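Local coordinates for TssK (Serratia sp. FS14, PDB 5Y0E), which probably serves as a trimeric baseplate component of the bacterial type VI secretion system, at residues Ala88-Leu100 against Leu166-Leu180. Residues are numbered along the deposited sequence; the frame is centred on the assembly and turned at random.
Sequences AIADNKTGENVVL and LGVTRVLEKRGDNSL
A classic beta bulge within the antiparallel ladder that joins E96-L100 to L166-V171, and a G1 bulge at its end, make a worked example of how a sheet absorbs an extra residue without losing its pairing. At the classic bulge V168 and T169 both face V98: V98 N donates to T169 O at 2.9 Å, almost straight, while V98 O receives V168 N and, weakly, T169 N. Beyond it L100 and L166 exchange backbone bonds in both directions. At the other end the G1 bulge sets G95, with positive phi, and E96 opposite V171, whose carbonyl O takes E96 N at 3.2 Å and a weak bond from G95 N.

V171 CG2 lies 4.0 Å from V98 CG2 and meets I89 CG1 tip to tip, and L180 CD2 touches I89 CB at 3.9 Å. On the face bearing N97 and R170, the R170 chain bends at chi3 (-86°), bringing its guanidinium over G95 O while NE gives N97 OD1 a weak bond of 3.4 Å. K174, extended throughout, reaches the loop I89-D91, which leads toward strand 96-103: NZ bonds I89 O at 3.0 Å and forms a salt bridge with D91 OD1 at 2.8 Å, approaching from above the carboxylate plane.

Strand 96-103 runs between strands 163-174 and 142-155, with V99 against M154; strand 180-182 flanks the far side of 163-174, and F45 of strand 44-50 packs on L100 and L166.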
ATOM      1  N   ALA A  88      21.745  30.993 -15.191  1.00 56.26           N
ATOM      2  CA  ALA A  88      22.544  31.841 -14.326  1.00 54.91           C
ATOM      3  C   ALA A  88      21.643  32.531 -13.325  1.00 54.65           C
ATOM      4  O   ALA A  88      20.567  33.020 -13.668  1.00 53.89           O
ATOM      5  CB  ALA A  88      23.300  32.879 -15.147  1.00 56.35           C
ATOM      6  N   ILE A  89      22.079  32.509 -12.087  1.00 57.42           N
ATOM      7  CA  ILE A  89      21.338  33.117 -11.020  1.00 61.57           C
ATOM      8  C   ILE A  89      21.989  34.440 -10.733  1.00 63.05           C
ATOM      9  O   ILE A  89      23.178  34.532 -10.560  1.00 63.12           O
ATOM     10  CB  ILE A  89      21.339  32.230  -9.780  1.00 62.74           C
ATOM     11  CG1 ILE A  89      20.560  30.964 -10.049  1.00 60.19           C
ATOM     12  CG2 ILE A  89      20.658  32.932  -8.642  1.00 66.06           C
ATOM     13  CD1 ILE A  89      19.127  31.228 -10.417  1.00 56.04           C
ATOM     14  N   ALA A  90      21.189  35.482 -10.733  1.00 69.46           N
ATOM     15  CA  ALA A  90      21.700  36.807 -10.508  1.00 75.18           C
ATOM     16  C   ALA A  90      22.173  36.968  -9.096  1.00 81.21           C
ATOM     17  O   ALA A  90      21.864  36.176  -8.242  1.00 81.68           O
ATOM     18  CB  ALA A  90      20.644  37.831 -10.823  1.00 77.51           C
ATOM     19  N   ASP A  91      22.871  38.055  -8.829  1.00 84.03           N
ATOM     20  CA  ASP A  91      23.418  38.305  -7.508  1.00 84.49           C
ATOM     21  C   ASP A  91      22.393  38.427  -6.376  1.00 86.66           C
ATOM     22  O   ASP A  91      22.692  38.103  -5.230  1.00 87.16           O
ATOM     23  CB  ASP A  91      24.318  39.530  -7.549  1.00 82.83           C
ATOM     24  CG  ASP A  91      25.594  39.294  -8.330  1.00 86.66           C
ATOM     25  OD1 ASP A  91      26.243  38.265  -8.122  1.00 81.74           O
ATOM     26  OD2 ASP A  91      25.964  40.153  -9.150  1.00 88.65           O
ATOM     27  N   ASN A  92      21.192  38.889  -6.697  1.00 88.44           N
ATOM     28  CA  ASN A  92      20.212  39.236  -5.702  1.00 89.60           C
ATOM     29  C   ASN A  92      19.172  38.168  -5.440  1.00 88.84           C
ATOM     30  O   ASN A  92      18.529  38.188  -4.406  1.00 91.10           O
ATOM     31  CB  ASN A  92      19.512  40.541  -6.107  1.00 92.92           C
ATOM     32  CG  ASN A  92      20.410  41.767  -5.984  1.00 92.11           C
ATOM     33  OD1 ASN A  92      21.382  41.757  -5.229  1.00 92.66           O
ATOM     34  ND2 ASN A  92      20.070  42.831  -6.698  1.00 89.16           N
ATOM     35  N   LYS A  93      18.993  37.226  -6.352  1.00 90.71           N
ATOM     36  CA  LYS A  93      17.957  36.237  -6.146  1.00 89.98           C
ATOM     37  C   LYS A  93      18.356  35.414  -4.969  1.00 87.90           C
ATOM     38  O   LYS A  93      19.501  35.024  -4.838  1.00 86.57           O
ATOM     39  CB  LYS A  93      17.738  35.373  -7.384  1.00 83.66           C
ATOM     40  CG  LYS A  93      17.300  36.156  -8.602  1.00 79.95           C
ATOM     41  CD  LYS A  93      15.948  36.796  -8.382  1.00 83.52           C
ATOM     42  CE  LYS A  93      15.457  37.526  -9.617  1.00 85.93           C
ATOM     43  NZ  LYS A  93      14.137  38.173  -9.382  1.00 85.48           N
ATOM     44  N   THR A  94      17.421  35.212  -4.064  1.00 86.84           N
ATOM     45  CA  THR A  94      17.684  34.420  -2.888  1.00 85.18           C
ATOM     46  C   THR A  94      16.341  33.886  -2.489  1.00 81.60           C
ATOM     47  O   THR A  94      15.353  34.583  -2.549  1.00 84.90           O
ATOM     48  CB  THR A  94      18.349  35.262  -1.780  1.00 87.78           C
ATOM     49  OG1 THR A  94      19.737  35.417  -2.073  1.00 87.83           O
ATOM     50  CG2 THR A  94      18.247  34.592  -0.453  1.00 81.62           C
ATOM     51  N   GLY A  95      16.287  32.624  -2.127  1.00 76.27           N
ATOM     52  CA  GLY A  95      15.024  32.055  -1.757  1.00 74.21           C
ATOM     53  C   GLY A  95      14.083  32.071  -2.929  1.00 72.73           C
ATOM     54  O   GLY A  95      12.933  32.401  -2.789  1.00 75.82           O
ATOM     55  N   GLU A  96      14.575  31.730  -4.101  1.00 68.71           N
ATOM     56  CA  GLU A  96      13.720  31.686  -5.273  1.00 67.84           C
ATOM     57  C   GLU A  96      13.662  30.269  -5.830  1.00 63.02           C
ATOM     58  O   GLU A  96      14.623  29.505  -5.738  1.00 60.34           O
ATOM     59  CB  GLU A  96      14.213  32.661  -6.333  1.00 70.88           C
ATOM     60  CG  GLU A  96      13.361  32.689  -7.580  1.00 70.32           C
ATOM     61  CD  GLU A  96      12.490  33.909  -7.657  1.00 73.87           C
ATOM     62  OE1 GLU A  96      12.918  34.971  -7.167  1.00 80.13           O
ATOM     63  OE2 GLU A  96      11.378  33.804  -8.207  1.00 71.46           O
ATOM     64  N   ASN A  97      12.520  29.913  -6.401  1.00 60.53           N
ATOM     65  CA  ASN A  97      12.327  28.582  -6.954  1.00 53.46           C
ATOM     66  C   ASN A  97      12.732  28.535  -8.417  1.00 50.90           C
ATOM     67  O   ASN A  97      12.374  29.418  -9.195  1.00 53.03           O
ATOM     68  CB  ASN A  97      10.878  28.146  -6.801  1.00 53.63           C
ATOM     69  CG  ASN A  97      10.594  27.609  -5.442  1.00 55.20           C
ATOM     70  OD1 ASN A  97      11.476  27.066  -4.800  1.00 56.87           O
ATOM     71  ND2 ASN A  97       9.363  27.741  -4.994  1.00 54.58           N
ATOM     72  N   VAL A  98      13.471  27.495  -8.780  1.00 48.67           N
ATOM     73  CA  VAL A  98      13.882  27.221 -10.148  1.00 44.07           C
ATOM     74  C   VAL A  98      13.069  26.051 -10.685  1.00 40.93           C
ATOM     75  O   VAL A  98      12.913  25.032 -10.012  1.00 45.44           O
ATOM     76  CB  VAL A  98      15.385  26.909 -10.207  1.00 43.42           C
ATOM     77  CG1 VAL A  98      15.847  26.824 -11.635  1.00 45.05           C
ATOM     78  CG2 VAL A  98      16.152  27.956  -9.470  1.00 45.46           C
ATOM     79  N   VAL A  99      12.593  26.181 -11.915  1.00 41.66           N
ATOM     80  CA  VAL A  99      11.726  25.189 -12.531  1.00 41.80           C
ATOM     81  C   VAL A  99      12.299  24.702 -13.855  1.00 42.51           C
ATOM     82  O   VAL A  99      13.165  25.326 -14.461  1.00 45.50           O
ATOM     83  CB  VAL A  99      10.317  25.739 -12.771  1.00 40.01           C
ATOM     84  CG1 VAL A  99       9.716  26.204 -11.484  1.00 39.78           C
ATOM     85  CG2 VAL A  99      10.380  26.861 -13.782  1.00 44.09           C
ATOM     86  N   LEU A 100      11.789  23.558 -14.298  1.00 43.84           N
ATOM     87  CA  LEU A 100      11.957  23.080 -15.664  1.00 41.00           C
ATOM     88  C   LEU A 100      10.656  23.344 -16.392  1.00 41.91           C
ATOM     89  O   LEU A 100       9.601  22.931 -15.927  1.00 43.94           O
ATOM     90  CB  LEU A 100      12.293  21.594 -15.684  1.00 40.78           C
ATOM     91  CG  LEU A 100      12.530  20.955 -17.046  1.00 41.66           C
ATOM     92  CD1 LEU A 100      13.555  21.750 -17.802  1.00 42.80           C
ATOM     93  CD2 LEU A 100      12.977  19.522 -16.896  1.00 38.89           C
ATOM     94  N   LEU A 166       7.861  21.953 -14.020  1.00 40.73           N
ATOM     95  CA  LEU A 166       8.092  21.106 -12.870  1.00 41.60           C
ATOM     96  C   LEU A 166       9.165  21.748 -12.008  1.00 41.96           C
ATOM     97  O   LEU A 166      10.172  22.227 -12.524  1.00 46.09           O
ATOM     98  CB  LEU A 166       8.539  19.699 -13.290  1.00 40.97           C
ATOM     99  CG  LEU A 166       7.707  18.869 -14.259  1.00 38.06           C
ATOM    100  CD1 LEU A 166       8.466  17.639 -14.657  1.00 39.01           C
ATOM    101  CD2 LEU A 166       6.410  18.490 -13.642  1.00 40.14           C
ATOM    102  N   GLY A 167       8.972  21.740 -10.695  1.00 39.50           N
ATOM    103  CA  GLY A 167       9.945  22.355  -9.817  1.00 37.42           C
ATOM    104  C   GLY A 167      11.193  21.507  -9.685  1.00 40.19           C
ATOM    105  O   GLY A 167      11.126  20.293  -9.549  1.00 43.75           O
ATOM    106  N   VAL A 168      12.350  22.161  -9.697  1.00 43.62           N
ATOM    107  CA  VAL A 168      13.632  21.477  -9.657  1.00 42.24           C
ATOM    108  C   VAL A 168      14.344  21.677  -8.325  1.00 43.79           C
ATOM    109  O   VAL A 168      14.913  20.731  -7.777  1.00 41.66           O
ATOM    110  CB  VAL A 168      14.529  21.934 -10.829  1.00 40.01           C
ATOM    111  CG1 VAL A 168      15.914  21.322 -10.721  1.00 38.42           C
ATOM    112  CG2 VAL A 168      13.880  21.610 -12.160  1.00 39.52           C
ATOM    113  N   THR A 169      14.342  22.900  -7.797  1.00 42.94           N
ATOM    114  CA  THR A 169      15.163  23.224  -6.644  1.00 41.53           C
ATOM    115  C   THR A 169      14.881  24.649  -6.205  1.00 46.29           C
ATOM    116  O   THR A 169      14.170  25.403  -6.870  1.00 47.82           O
ATOM    117  CB  THR A 169      16.643  23.048  -6.955  1.00 43.49           C
ATOM    118  OG1 THR A 169      17.375  23.009  -5.738  1.00 46.34           O
ATOM    119  CG2 THR A 169      17.140  24.170  -7.810  1.00 43.74           C
ATOM    120  N   ARG A 170      15.454  25.009  -5.067  1.00 51.53           N
ATOM    121  CA  ARG A 170      15.356  26.367  -4.549  1.00 55.00           C
ATOM    122  C   ARG A 170      16.741  26.884  -4.207  1.00 54.66           C
ATOM    123  O   ARG A 170      17.522  26.205  -3.531  1.00 49.40           O
ATOM    124  CB  ARG A 170      14.452  26.438  -3.325  1.00 54.38           C
ATOM    125  CG  ARG A 170      14.649  27.682  -2.485  1.00 59.99           C
ATOM    126  CD  ARG A 170      13.655  27.739  -1.326  1.00 62.19           C
ATOM    127  NE  ARG A 170      12.403  28.335  -1.741  1.00 66.30           N
ATOM    128  CZ  ARG A 170      11.947  29.493  -1.287  1.00 68.45           C
ATOM    129  NH1 ARG A 170      12.636  30.166  -0.375  1.00 71.57           N
ATOM    130  NH2 ARG A 170      10.794  29.969  -1.733  1.00 70.89           N
ATOM    131  N   VAL A 171      17.052  28.076  -4.689  1.00 60.41           N
ATOM    132  CA  VAL A 171      18.294  28.747  -4.330  1.00 60.18           C
ATOM    133  C   VAL A 171      18.070  29.503  -3.031  1.00 59.17           C
ATOM    134  O   VAL A 171      17.169  30.336  -2.936  1.00 62.54           O
ATOM    135  CB  VAL A 171      18.771  29.696  -5.436  1.00 58.49           C
ATOM    136  CG1 VAL A 171      20.117  30.256  -5.051  1.00 62.82           C
ATOM    137  CG2 VAL A 171      18.875  28.980  -6.761  1.00 53.82           C
ATOM    138  N   LEU A 172      18.878  29.203  -2.028  1.00 60.12           N
ATOM    139  CA  LEU A 172      18.781  29.909  -0.761  1.00 62.34           C
ATOM    140  C   LEU A 172      19.735  31.088  -0.693  1.00 66.76           C
ATOM    141  O   LEU A 172      19.361  32.164  -0.221  1.00 70.30           O
ATOM    142  CB  LEU A 172      19.079  28.966   0.397  1.00 61.84           C
ATOM    143  CG  LEU A 172      18.033  27.906   0.691  1.00 58.04           C
ATOM    144  CD1 LEU A 172      18.524  27.019   1.808  1.00 55.64           C
ATOM    145  CD2 LEU A 172      16.705  28.550   1.027  1.00 51.99           C
ATOM    146  N   GLU A 173      20.957  30.901  -1.166  1.00 65.15           N
ATOM    147  CA  GLU A 173      22.011  31.879  -0.992  1.00 71.42           C
ATOM    148  C   GLU A 173      22.999  31.742  -2.139  1.00 71.81           C
ATOM    149  O   GLU A 173      23.310  30.627  -2.570  1.00 68.16           O
ATOM    150  CB  GLU A 173      22.699  31.682   0.365  1.00 73.78           C
ATOM    151  CG  GLU A 173      24.136  32.154   0.433  1.00 73.90           C
ATOM    152  CD  GLU A 173      24.743  31.974   1.811  1.00 76.79           C
ATOM    153  OE1 GLU A 173      24.200  32.527   2.790  1.00 81.06           O
ATOM    154  OE2 GLU A 173      25.762  31.272   1.919  1.00 74.72           O
ATOM    155  N   LYS A 174      23.463  32.878  -2.648  1.00 71.24           N
ATOM    156  CA  LYS A 174      24.554  32.915  -3.609  1.00 70.39           C
ATOM    157  C   LYS A 174      25.771  33.434  -2.870  1.00 69.57           C
ATOM    158  O   LYS A 174      25.857  34.624  -2.570  1.00 70.47           O
ATOM    159  CB  LYS A 174      24.215  33.794  -4.803  1.00 71.53           C
ATOM    160  CG  LYS A 174      25.253  33.757  -5.903  1.00 67.56           C
ATOM    161  CD  LYS A 174      24.894  34.750  -6.983  1.00 72.44           C
ATOM    162  CE  LYS A 174      25.937  34.790  -8.074  1.00 77.92           C
ATOM    163  NZ  LYS A 174      25.557  35.757  -9.140  1.00 80.23           N
ATOM    164  N   ARG A 175      26.704  32.541  -2.576  1.00 72.06           N
ATOM    165  CA  ARG A 175      27.840  32.882  -1.748  1.00 68.25           C
ATOM    166  C   ARG A 175      28.702  33.945  -2.413  1.00 69.05           C
ATOM    167  O   ARG A 175      28.494  34.335  -3.561  1.00 68.17           O
ATOM    168  CB  ARG A 175      28.673  31.641  -1.458  1.00 69.96           C
ATOM    169  CG  ARG A 175      27.910  30.582  -0.717  1.00 71.47           C
ATOM    170  CD  ARG A 175      28.835  29.528  -0.172  1.00 74.68           C
ATOM    171  NE  ARG A 175      28.110  28.560   0.642  1.00 81.13           N
ATOM    172  CZ  ARG A 175      27.697  27.380   0.193  1.00 80.19           C
ATOM    173  NH1 ARG A 175      27.954  27.031  -1.058  1.00 73.91           N
ATOM    174  NH2 ARG A 175      27.037  26.549   0.994  1.00 78.42           N
ATOM    175  N   GLY A 176      29.688  34.419  -1.655  1.00 71.01           N
ATOM    176  CA  GLY A 176      30.562  35.450  -2.176  1.00 65.99           C
ATOM    177  C   GLY A 176      31.304  35.010  -3.417  1.00 67.09           C
ATOM    178  O   GLY A 176      31.496  35.795  -4.345  1.00 66.31           O
ATOM    179  N   ASP A 177      31.728  33.751  -3.456  1.00 67.70           N
ATOM    180  CA  ASP A 177      32.444  33.203  -4.595  1.00 65.82           C
ATOM    181  C   ASP A 177      31.528  32.798  -5.729  1.00 71.10           C
ATOM    182  O   ASP A 177      31.924  31.947  -6.532  1.00 74.51           O
ATOM    183  CB  ASP A 177      33.283  32.002  -4.165  1.00 61.51           C
ATOM    184  CG  ASP A 177      32.471  30.959  -3.429  1.00 71.88           C
ATOM    185  OD1 ASP A 177      31.260  30.844  -3.691  1.00 71.45           O
ATOM    186  OD2 ASP A 177      33.036  30.246  -2.576  1.00 77.22           O
ATOM    187  N   ASN A 178      30.316  33.346  -5.796  1.00 70.48           N
ATOM    188  CA  ASN A 178      29.325  33.085  -6.834  1.00 72.06           C
ATOM    189  C   ASN A 178      28.782  31.655  -6.827  1.00 70.52           C
ATOM    190  O   ASN A 178      27.901  31.349  -7.625  1.00 68.99           O
ATOM    191  CB  ASN A 178      29.863  33.412  -8.233  1.00 71.28           C
ATOM    192  CG  ASN A 178      29.759  34.871  -8.554  1.00 77.24           C
ATOM    193  OD1 ASN A 178      29.393  35.677  -7.701  1.00 77.86           O
ATOM    194  ND2 ASN A 178      30.088  35.232  -9.784  1.00 78.74           N
ATOM    195  N   SER A 179      29.262  30.775  -5.956  1.00 68.86           N
ATOM    196  CA  SER A 179      28.645  29.470  -5.829  1.00 65.57           C
ATOM    197  C   SER A 179      27.276  29.599  -5.179  1.00 67.32           C
ATOM    198  O   SER A 179      26.973  30.577  -4.495  1.00 67.63           O
ATOM    199  CB  SER A 179      29.512  28.539  -4.999  1.00 68.46           C
ATOM    200  OG  SER A 179      29.243  28.727  -3.629  1.00 70.24           O
ATOM    201  N   LEU A 180      26.447  28.589  -5.397  1.00 66.53           N
ATOM    202  CA  LEU A 180      25.084  28.580  -4.896  1.00 65.89           C
ATOM    203  C   LEU A 180      24.901  27.483  -3.868  1.00 62.58           C
ATOM    204  O   LEU A 180      25.435  26.387  -4.021  1.00 59.75           O
ATOM    205  CB  LEU A 180      24.088  28.378  -6.019  1.00 61.96           C
ATOM    206  CG  LEU A 180      24.174  29.302  -7.234  1.00 62.28           C
ATOM    207  CD1 LEU A 180      23.521  28.626  -8.401  1.00 62.69           C
ATOM    208  CD2 LEU A 180      23.525  30.624  -6.961  1.00 61.32           C
TER